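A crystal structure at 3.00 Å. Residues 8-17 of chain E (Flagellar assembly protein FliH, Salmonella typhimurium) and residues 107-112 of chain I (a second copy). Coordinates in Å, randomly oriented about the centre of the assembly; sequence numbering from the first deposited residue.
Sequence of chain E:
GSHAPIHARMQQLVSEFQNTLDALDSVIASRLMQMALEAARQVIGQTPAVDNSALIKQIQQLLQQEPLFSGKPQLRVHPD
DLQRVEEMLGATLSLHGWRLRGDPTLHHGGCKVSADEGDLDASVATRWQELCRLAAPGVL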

# COMPACT_ATOMS: atom_id res chain seq x y z
N ALA E 8 27.80 20.71 -4.01
CA ALA E 8 27.19 19.63 -3.24
C ALA E 8 25.70 19.86 -2.97
O ALA E 8 24.86 19.06 -3.39
CB ALA E 8 27.94 19.42 -1.93
N ARG E 9 25.37 20.95 -2.28
CA ARG E 9 23.97 21.25 -1.99
C ARG E 9 23.31 22.26 -2.92
O ARG E 9 22.13 22.55 -2.76
CB ARG E 9 23.77 21.66 -0.52
CG ARG E 9 23.75 20.48 0.44
CD ARG E 9 23.72 20.93 1.89
NE ARG E 9 22.37 21.22 2.36
CZ ARG E 9 21.48 20.30 2.68
NH1 ARG E 9 21.78 19.01 2.57
NH2 ARG E 9 20.27 20.65 3.11
N MET E 10 24.05 22.81 -3.87
CA MET E 10 23.40 23.63 -4.88
C MET E 10 22.78 22.73 -5.94
O MET E 10 21.89 23.15 -6.68
CB MET E 10 24.37 24.63 -5.53
CG MET E 10 23.69 25.56 -6.53
SD MET E 10 24.81 26.78 -7.25
CE MET E 10 25.05 27.89 -5.86
N GLN E 11 23.26 21.49 -6.01
CA GLN E 11 22.62 20.47 -6.82
C GLN E 11 21.44 19.84 -6.08
O GLN E 11 20.49 19.35 -6.68
CB GLN E 11 23.60 19.38 -7.23
CG GLN E 11 22.93 18.18 -7.88
CD GLN E 11 23.92 17.16 -8.37
OE1 GLN E 11 25.12 17.28 -8.14
NE2 GLN E 11 23.42 16.13 -9.05
N GLN E 12 21.53 19.84 -4.75
CA GLN E 12 20.45 19.35 -3.93
C GLN E 12 19.17 20.03 -4.37
O GLN E 12 18.20 19.38 -4.75
CB GLN E 12 20.73 19.66 -2.46
CG GLN E 12 19.78 18.99 -1.49
CD GLN E 12 19.90 17.48 -1.52
OE1 GLN E 12 18.95 16.79 -1.88
NE2 GLN E 12 21.07 16.97 -1.14
N LEU E 13 19.18 21.36 -4.37
CA LEU E 13 18.00 22.14 -4.76
C LEU E 13 17.60 21.87 -6.20
O LEU E 13 16.41 21.81 -6.52
CB LEU E 13 18.23 23.64 -4.54
CG LEU E 13 18.28 24.15 -3.10
CD1 LEU E 13 19.50 23.61 -2.38
CD2 LEU E 13 18.29 25.66 -3.07
N VAL E 14 18.59 21.71 -7.08
CA VAL E 14 18.32 21.42 -8.48
C VAL E 14 17.48 20.17 -8.65
O VAL E 14 16.47 20.18 -9.36
CB VAL E 14 19.62 21.23 -9.27
CG1 VAL E 14 19.31 20.91 -10.72
CG2 VAL E 14 20.50 22.46 -9.16
N SER E 15 17.90 19.08 -8.01
CA SER E 15 17.16 17.83 -8.10
C SER E 15 15.93 17.82 -7.20
O SER E 15 14.95 17.13 -7.50
CB SER E 15 18.07 16.64 -7.79
OG SER E 15 18.97 16.40 -8.86
N GLU E 16 15.98 18.57 -6.11
CA GLU E 16 14.80 18.76 -5.27
C GLU E 16 13.73 19.51 -6.07
O GLU E 16 12.54 19.22 -5.98
CB GLU E 16 15.14 19.55 -4.01
CG GLU E 16 15.93 18.78 -2.95
CD GLU E 16 15.07 17.80 -2.18
OE1 GLU E 16 14.18 17.16 -2.78
OE2 GLU E 16 15.28 17.68 -0.95
N PHE E 17 14.19 20.49 -6.85
CA PHE E 17 13.31 21.28 -7.71
C PHE E 17 12.77 20.42 -8.86
O PHE E 17 11.62 20.58 -9.28
CB PHE E 17 14.08 22.49 -8.24
CG PHE E 17 13.28 23.38 -9.14
CD1 PHE E 17 12.21 24.11 -8.65
CD2 PHE E 17 13.62 23.53 -10.47
CE1 PHE E 17 11.47 24.94 -9.47
CE2 PHE E 17 12.89 24.36 -11.30
CZ PHE E 17 11.82 25.06 -10.80
N HIS I 107 12.84 21.80 4.52
CA HIS I 107 14.16 21.43 5.01
C HIS I 107 15.28 22.10 4.21
O HIS I 107 15.09 22.47 3.06
CB HIS I 107 14.34 19.91 4.98
CG HIS I 107 13.38 19.17 5.86
ND1 HIS I 107 12.18 18.68 5.40
CD2 HIS I 107 13.44 18.86 7.17
CE1 HIS I 107 11.54 18.09 6.39
NE2 HIS I 107 12.28 18.18 7.48
N HIS I 108 16.44 22.25 4.84
CA HIS I 108 17.58 22.87 4.19
C HIS I 108 17.84 22.16 2.87
O HIS I 108 17.76 20.93 2.80
CB HIS I 108 18.83 22.79 5.08
CG HIS I 108 19.85 23.85 4.81
ND1 HIS I 108 20.71 23.80 3.72
CD2 HIS I 108 20.17 24.97 5.48
CE1 HIS I 108 21.50 24.86 3.74
NE2 HIS I 108 21.19 25.59 4.80
N GLY I 109 18.13 22.92 1.83
CA GLY I 109 18.38 22.35 0.52
C GLY I 109 17.16 21.61 -0.01
O GLY I 109 17.26 20.45 -0.42
N GLY I 110 16.02 22.28 -0.02
CA GLY I 110 14.79 21.68 -0.48
C GLY I 110 13.89 22.72 -1.11
O GLY I 110 14.09 23.92 -0.91
N CYS I 111 12.90 22.27 -1.87
CA CYS I 111 12.08 23.18 -2.66
C CYS I 111 10.64 22.72 -2.80
O CYS I 111 10.36 21.52 -2.85
CB CYS I 111 12.70 23.37 -4.04
SG CYS I 111 11.77 24.46 -5.14
N LYS I 112 9.72 23.68 -2.87
CA LYS I 112 8.30 23.39 -3.01
C LYS I 112 7.66 24.38 -3.99
O LYS I 112 7.97 25.57 -3.97
CB LYS I 112 7.62 23.45 -1.64
CG LYS I 112 6.14 23.10 -1.65
CD LYS I 112 5.90 21.72 -2.26
CE LYS I 112 4.41 21.46 -2.47
NZ LYS I 112 4.15 20.27 -3.33

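When a helix packs against a loop that leads into a strand, contact usually falls to the residues that recur every three or four positions along one face, and the loop often passes closest where it carries least side chain. The pairing of two copies of FliH illustrates both points. Helical residues 8-17 of chain E meet residues 107-112 of chain I, burying 380 Å² summed over both sides; on chain I, I:Gly109 and I:Cys111 are the residues most covered.

E:Arg9 opens the contact with the polar part of the interface. Its CA-to-CB bond points toward chain I, and an m, t, p course through the first three chi angles brings the guanidinium to the edge of the I:His108 ring. There E:Arg9 NH2 donates a hydrogen bond to I:His108 ND1 at 3.2 Å, and E:Arg9 NE adds a weak one to the same ND1 at 3.4 Å. A long side chain with several donors suits this exposed margin, although NH2 lies too close to the backbone of I:His108 for its position to be taken as exact.

E:Gln12 also points toward chain I and sets CG 3.1 Å from I:Gly109 O, a tight approach through the aliphatic part of the side chain.

At E:Leu13 the backbones draw near, E:Leu13 CA lying 5.3 Å from I:Gly109 CA. The leucine leaves its CA sideways, but its end comes nearer, and E:Leu13 CD1 reaches I:Gly109 CA at 3.4 Å; the residue is buried, which suits its apolar side chain. Here the absence of a side chain matters: a CB on I:Gly109 would point toward the helix, tight against E:Gln12 CG and, as modelled, in clash with E:Arg9 NH2, while its positive phi independently favours glycine. On I:Gly110 a CB would instead point away from the helix and clash with I:His107 O.

Contact resumes at E:Glu16. With chi1 and chi2 both m, its side chain lies over the two glycines, E:Glu16 CG 3.3 Å from I:Gly109 O. E:Glu16 OE2 is 3.4 Å from I:Gly109 O, but both are acceptors and no hydrogen bond forms, so the contribution here is packing.

E:Phe17, also buried, closes the series beside I:Cys111, whose CB points toward the helix. With chi1 at t, the cysteine brings I:Cys111 SG to 3.6 Å from E:Phe17 CD1, near the ring plane. This edge-on sulfur-aromatic contact joins the ring to a compact, polarizable side chain, giving the interface an apolar end.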